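Local coordinates for TssK C (Escherichia coli, PDB 5M2Y), which is a baseplate component of the bacterial type VI secretion system, represented here by its C-terminal domain, which probably helps dock the baseplate onto the membrane complex, at residues A[13-19]-A[107-113]; A[30-35]-A[87-93]. Residues are numbered along the deposited sequence.

In the fold
Both contacts belong to one twisted antiparallel sheet, with centres about 14 Å apart on opposite sides of the middle of the domain. Contact 1 pairs strands 14-18 and 108-112; contact 2 pairs strands 28-35 and 89-95, and strands 3-11 and 121-128 lie between the two pairs. Along the chain the order is 13-19, 30-35, 87-93, 107-113, so the outer pairing encloses the inner one, and helix 97-106 carries the chain from one back to the other. The sheet curls enough for the contacts to touch: F111 CZ packs 3.8 Å from L93 CD1, and L19 CD2 lies 3.9 Å from F30 CE2, giving this C-terminal domain a shared apolar core.

Contact 1: A[13-19]-A[107-113]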
# COMPACT_ATOMS: atom_id res chain seq x y z
N VAL A 13 0.46 13.82 4.37
CA VAL A 13 -0.23 13.09 3.31
C VAL A 13 0.55 11.84 2.82
O VAL A 13 -0.01 11.05 2.07
CB VAL A 13 -0.64 13.99 2.11
CG1 VAL A 13 -1.72 14.99 2.51
CG2 VAL A 13 0.56 14.70 1.49
N MET A 14 1.81 11.69 3.24
CA MET A 14 2.64 10.55 2.82
C MET A 14 2.78 9.46 3.86
O MET A 14 2.90 9.75 5.05
CB MET A 14 4.03 11.01 2.37
CG MET A 14 4.04 11.96 1.18
SD MET A 14 3.20 11.34 -0.30
CE MET A 14 4.18 9.90 -0.74
N TRP A 15 2.74 8.21 3.41
CA TRP A 15 2.93 7.03 4.26
C TRP A 15 4.13 6.29 3.72
O TRP A 15 4.19 6.03 2.53
CB TRP A 15 1.70 6.13 4.20
CG TRP A 15 0.44 6.77 4.71
CD1 TRP A 15 -0.40 7.61 4.04
CD2 TRP A 15 -0.16 6.57 5.99
NE1 TRP A 15 -1.46 7.98 4.83
CE2 TRP A 15 -1.34 7.34 6.04
CE3 TRP A 15 0.19 5.80 7.11
CZ2 TRP A 15 -2.18 7.36 7.14
CZ3 TRP A 15 -0.63 5.84 8.21
CH2 TRP A 15 -1.80 6.61 8.23
N GLU A 16 5.10 5.99 4.58
CA GLU A 16 6.31 5.29 4.12
C GLU A 16 6.54 4.02 4.90
O GLU A 16 6.47 4.03 6.12
CB GLU A 16 7.53 6.23 4.20
CG GLU A 16 8.80 5.63 3.62
CD GLU A 16 9.95 6.61 3.44
OE1 GLU A 16 9.71 7.82 3.21
OE2 GLU A 16 11.10 6.14 3.47
N GLY A 17 6.86 2.95 4.18
CA GLY A 17 7.16 1.65 4.74
C GLY A 17 8.52 1.15 4.32
O GLY A 17 8.92 1.36 3.18
N ALA A 18 9.25 0.51 5.24
CA ALA A 18 10.58 -0.05 4.96
C ALA A 18 10.39 -1.49 4.49
O ALA A 18 9.63 -2.25 5.10
CB ALA A 18 11.45 -0.02 6.21
N LEU A 19 11.05 -1.84 3.38
CA LEU A 19 10.95 -3.18 2.80
C LEU A 19 12.29 -3.92 2.88
O LEU A 19 12.75 -4.48 1.90
CB LEU A 19 10.46 -3.09 1.34
CG LEU A 19 9.12 -2.41 1.09
CD1 LEU A 19 8.91 -2.20 -0.40
CD2 LEU A 19 7.95 -3.22 1.74
N GLY A 107 14.21 -0.75 -1.24
CA GLY A 107 13.95 -1.17 0.13
C GLY A 107 12.92 -0.31 0.82
O GLY A 107 12.93 -0.17 2.04
N ARG A 108 11.99 0.26 0.01
CA ARG A 108 11.00 1.22 0.47
C ARG A 108 9.77 1.34 -0.41
O ARG A 108 9.83 1.11 -1.61
CB ARG A 108 11.70 2.58 0.48
CG ARG A 108 11.02 3.71 1.20
CD ARG A 108 11.98 4.87 1.25
NE ARG A 108 12.20 5.48 -0.05
CZ ARG A 108 11.77 6.69 -0.41
NH1 ARG A 108 11.09 7.44 0.45
NH2 ARG A 108 12.03 7.15 -1.61
N CYS A 109 8.67 1.76 0.21
CA CYS A 109 7.45 2.07 -0.53
C CYS A 109 6.80 3.29 0.10
O CYS A 109 6.95 3.52 1.29
CB CYS A 109 6.51 0.87 -0.60
SG CYS A 109 5.87 0.34 1.00
N THR A 110 6.11 4.09 -0.72
CA THR A 110 5.43 5.29 -0.24
C THR A 110 4.05 5.38 -0.85
O THR A 110 3.85 4.94 -1.97
CB THR A 110 6.21 6.58 -0.54
OG1 THR A 110 6.23 6.81 -1.93
CG2 THR A 110 7.64 6.57 -0.00
N PHE A 111 3.11 5.94 -0.09
CA PHE A 111 1.74 6.13 -0.55
C PHE A 111 1.26 7.51 -0.19
O PHE A 111 1.47 7.98 0.92
CB PHE A 111 0.78 5.09 0.05
CG PHE A 111 1.21 3.67 -0.18
CD1 PHE A 111 0.84 2.99 -1.33
CD2 PHE A 111 1.99 3.01 0.76
CE1 PHE A 111 1.26 1.68 -1.54
CE2 PHE A 111 2.41 1.70 0.55
CZ PHE A 111 2.04 1.04 -0.59
N TYR A 112 0.62 8.14 -1.15
CA TYR A 112 0.03 9.44 -0.98
C TYR A 112 -1.45 9.24 -0.75
O TYR A 112 -2.10 8.54 -1.51
CB TYR A 112 0.26 10.31 -2.23
CG TYR A 112 -0.63 11.53 -2.32
CD1 TYR A 112 -0.50 12.57 -1.40
CD2 TYR A 112 -1.57 11.65 -3.32
CE1 TYR A 112 -1.31 13.69 -1.47
CE2 TYR A 112 -2.39 12.77 -3.41
CZ TYR A 112 -2.25 13.79 -2.48
OH TYR A 112 -3.01 14.93 -2.56
N THR A 113 -1.96 9.87 0.31
CA THR A 113 -3.38 9.84 0.61
C THR A 113 -3.82 11.29 0.72
O THR A 113 -3.39 11.97 1.64
CB THR A 113 -3.68 9.04 1.88
OG1 THR A 113 -2.96 9.57 2.98
CG2 THR A 113 -3.39 7.54 1.72
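Backbone hydrogen bonds hold these two strands together along their whole length. W15 N to F111 O (2.8 Å) is answered by F111 N to W15 O (2.8 Å), and G17 N to C109 O (2.9 Å) by C109 N to G17 O (3.0 Å); T113 N to V13 O (2.9 Å) and L19 N to G107 O (2.8 Å) extend the ladder beyond both ends. A side-chain bond backs up the ladder: W15 NE1 donates to T113 OG1 at 2.9 Å. On the face carrying M14, E16, R108, T110 and Y112, E16 and R108 form a salt bridge (OE1 to NH1, 3.1 Å), diagonal to the register, which sets E16 opposite T110. R108 NH2 has a second partner in P56 O.

Farther along that face, M14 SD packs 3.7 Å from Y112 CB and lies 5.3 Å from the Y112 ring centroid, at its edge, a Met-aromatic contact, while V13 CG2 touches Y112 CE1 at 3.6 Å. Toward the core, L19 CD1 meets C109 CB at 3.9 Å, and both residues pack on M103. G17 leaves room there: a CB would come tightly against C109 SG. G107, with positive phi, is the C-prime residue of the Schellman motif ending helix 97-106 and turns the chain into strand 108-112. The result is a regular antiparallel pair inside the twisted sheet, with strands 3-11 and 52-54 on its flanks.

Contact 2: A[30-35]-A[87-93]; sequences FWLSVR and ENQYFAL
Build two extended strands, 30-35 and 89-93, antiparallel at 156°, axes 4.6 Å apart. In the hydrogen-bonded pairs L32-F91 and V34-Q89, L32 N-F91 O and V34 N-Q89 O are 2.8 Å, F91 N-L32 O and Q89 N-V34 O 2.9 Å; W31-A92 and S33-Y90 are non-hydrogen-bonded. L93 N reaches F30 O (2.9 Å), where one water joins F30 N (2.8 Å) to L93 O (2.7 Å) and another binds F30 O (2.8 Å).

With L32 and L93 both mt, L32 CD1 lies 3.8 Å from L93 CD2; F30 (chi1 m, chi2 85°) puts its CB 3.8 Å from L93 CD1; V34 (t) brings CG2 to 3.7 Å from CD1 of F91 (m, 86°). On the other face W31 (m, -99°) sets CD1 3.8 Å from A92 CB. S33 OG (chi1 t) accepts from N88 ND2 (m, 33°) at 2.8 Å. R35 (ptp, chi4 91°) gives NE to N88 OD1 at 3.2 Å. A third water bonds Y90 OH (2.7 Å) and S33 OG (3.3 Å), Y90 being m, 84°.

This twisted antiparallel ladder has one mostly apolar face, Q89 at its end, where F91 meets F47 and V34 L43 of helix 40-50; strand 121-128 flanks 30-35, and strand 70-75 flanks 89-93.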
# COMPACT_ATOMS: atom_id res chain seq x y z
N PHE A 30 1.21 -7.74 -1.86
CA PHE A 30 0.89 -6.72 -0.88
C PHE A 30 -0.57 -6.30 -0.85
O PHE A 30 -1.23 -6.29 -1.88
CB PHE A 30 1.77 -5.50 -1.11
CG PHE A 30 3.26 -5.76 -0.99
CD1 PHE A 30 3.99 -6.23 -2.07
CD2 PHE A 30 3.93 -5.50 0.19
CE1 PHE A 30 5.35 -6.48 -1.96
CE2 PHE A 30 5.29 -5.74 0.30
CZ PHE A 30 6.00 -6.22 -0.79
N TRP A 31 -1.05 -5.95 0.34
CA TRP A 31 -2.40 -5.46 0.57
C TRP A 31 -2.39 -4.29 1.52
O TRP A 31 -1.62 -4.26 2.48
CB TRP A 31 -3.31 -6.53 1.20
CG TRP A 31 -3.81 -7.55 0.26
CD1 TRP A 31 -5.02 -7.60 -0.35
CD2 TRP A 31 -3.11 -8.74 -0.14
NE1 TRP A 31 -5.12 -8.72 -1.14
CE2 TRP A 31 -3.95 -9.43 -1.03
CE3 TRP A 31 -1.85 -9.28 0.16
CZ2 TRP A 31 -3.56 -10.62 -1.64
CZ3 TRP A 31 -1.47 -10.45 -0.43
CH2 TRP A 31 -2.32 -11.13 -1.30
N LEU A 32 -3.31 -3.36 1.28
CA LEU A 32 -3.54 -2.22 2.15
C LEU A 32 -4.85 -2.42 2.90
O LEU A 32 -5.85 -2.87 2.33
CB LEU A 32 -3.61 -0.92 1.33
CG LEU A 32 -2.30 -0.35 0.79
CD1 LEU A 32 -2.57 0.77 -0.20
CD2 LEU A 32 -1.38 0.11 1.94
N SER A 33 -4.84 -2.11 4.19
CA SER A 33 -6.03 -2.13 5.05
C SER A 33 -6.27 -0.66 5.38
O SER A 33 -5.34 0.02 5.80
CB SER A 33 -5.79 -2.96 6.30
OG SER A 33 -6.80 -2.75 7.27
N VAL A 34 -7.47 -0.15 5.05
CA VAL A 34 -7.78 1.27 5.17
C VAL A 34 -9.00 1.55 6.03
O VAL A 34 -10.04 0.93 5.86
CB VAL A 34 -7.97 1.90 3.76
CG1 VAL A 34 -8.06 3.42 3.81
CG2 VAL A 34 -6.88 1.45 2.78
N ARG A 35 -8.86 2.51 6.94
CA ARG A 35 -9.96 3.01 7.74
C ARG A 35 -10.00 4.50 7.52
O ARG A 35 -8.96 5.14 7.32
CB ARG A 35 -9.87 2.64 9.22
CG ARG A 35 -8.58 3.02 9.91
CD ARG A 35 -8.49 2.33 11.26
NE ARG A 35 -8.24 0.89 11.13
CZ ARG A 35 -7.03 0.34 11.10
NH1 ARG A 35 -5.95 1.10 11.18
NH2 ARG A 35 -6.89 -0.97 10.99
N GLU A 87 -15.11 -2.07 10.07
CA GLU A 87 -15.18 -0.83 9.30
C GLU A 87 -14.06 -0.60 8.27
O GLU A 87 -14.10 0.39 7.54
CB GLU A 87 -15.25 0.36 10.26
CG GLU A 87 -16.65 0.59 10.79
CD GLU A 87 -16.78 1.28 12.14
OE1 GLU A 87 -15.95 2.13 12.50
OE2 GLU A 87 -17.83 1.04 12.78
N ASN A 88 -13.08 -1.50 8.21
CA ASN A 88 -11.98 -1.37 7.26
C ASN A 88 -12.29 -1.87 5.87
O ASN A 88 -13.14 -2.74 5.67
CB ASN A 88 -10.73 -2.05 7.75
CG ASN A 88 -10.02 -1.24 8.77
OD1 ASN A 88 -10.61 -0.50 9.57
ND2 ASN A 88 -8.72 -1.36 8.80
N GLN A 89 -11.58 -1.30 4.91
CA GLN A 89 -11.67 -1.67 3.51
C GLN A 89 -10.31 -2.19 3.11
O GLN A 89 -9.30 -1.63 3.52
CB GLN A 89 -12.03 -0.45 2.66
CG GLN A 89 -13.47 0.02 2.88
CD GLN A 89 -14.53 -0.96 2.43
OE1 GLN A 89 -14.35 -1.73 1.47
NE2 GLN A 89 -15.69 -0.88 3.04
N TYR A 90 -10.30 -3.30 2.36
CA TYR A 90 -9.06 -3.95 1.94
C TYR A 90 -8.82 -3.82 0.46
O TYR A 90 -9.76 -3.81 -0.32
CB TYR A 90 -9.02 -5.41 2.42
CG TYR A 90 -9.11 -5.52 3.93
CD1 TYR A 90 -10.34 -5.51 4.57
CD2 TYR A 90 -7.98 -5.56 4.71
CE1 TYR A 90 -10.43 -5.55 5.96
CE2 TYR A 90 -8.05 -5.60 6.10
CZ TYR A 90 -9.28 -5.60 6.72
OH TYR A 90 -9.37 -5.63 8.10
N PHE A 91 -7.55 -3.64 0.10
CA PHE A 91 -7.15 -3.45 -1.29
C PHE A 91 -5.88 -4.20 -1.60
O PHE A 91 -4.96 -4.19 -0.81
CB PHE A 91 -6.93 -1.96 -1.60
CG PHE A 91 -8.09 -1.05 -1.27
CD1 PHE A 91 -8.25 -0.53 0.00
CD2 PHE A 91 -9.03 -0.72 -2.24
CE1 PHE A 91 -9.35 0.28 0.31
CE2 PHE A 91 -10.13 0.10 -1.92
CZ PHE A 91 -10.28 0.60 -0.65
N ALA A 92 -5.83 -4.82 -2.76
CA ALA A 92 -4.62 -5.48 -3.21
C ALA A 92 -3.81 -4.52 -4.04
O ALA A 92 -4.37 -3.69 -4.75
CB ALA A 92 -4.98 -6.68 -4.07
N LEU A 93 -2.49 -4.63 -3.94
CA LEU A 93 -1.61 -3.86 -4.81
C LEU A 93 -1.26 -4.78 -5.97
O LEU A 93 -0.58 -5.79 -5.80
CB LEU A 93 -0.34 -3.41 -4.08
CG LEU A 93 -0.51 -2.48 -2.88
CD1 LEU A 93 0.85 -2.05 -2.38
CD2 LEU A 93 -1.36 -1.25 -3.21
O HOH W 1 1.61 -6.80 -4.51
O HOH W 2 -1.62 -8.21 -3.86
O HOH W 3 -6.92 -5.37 9.24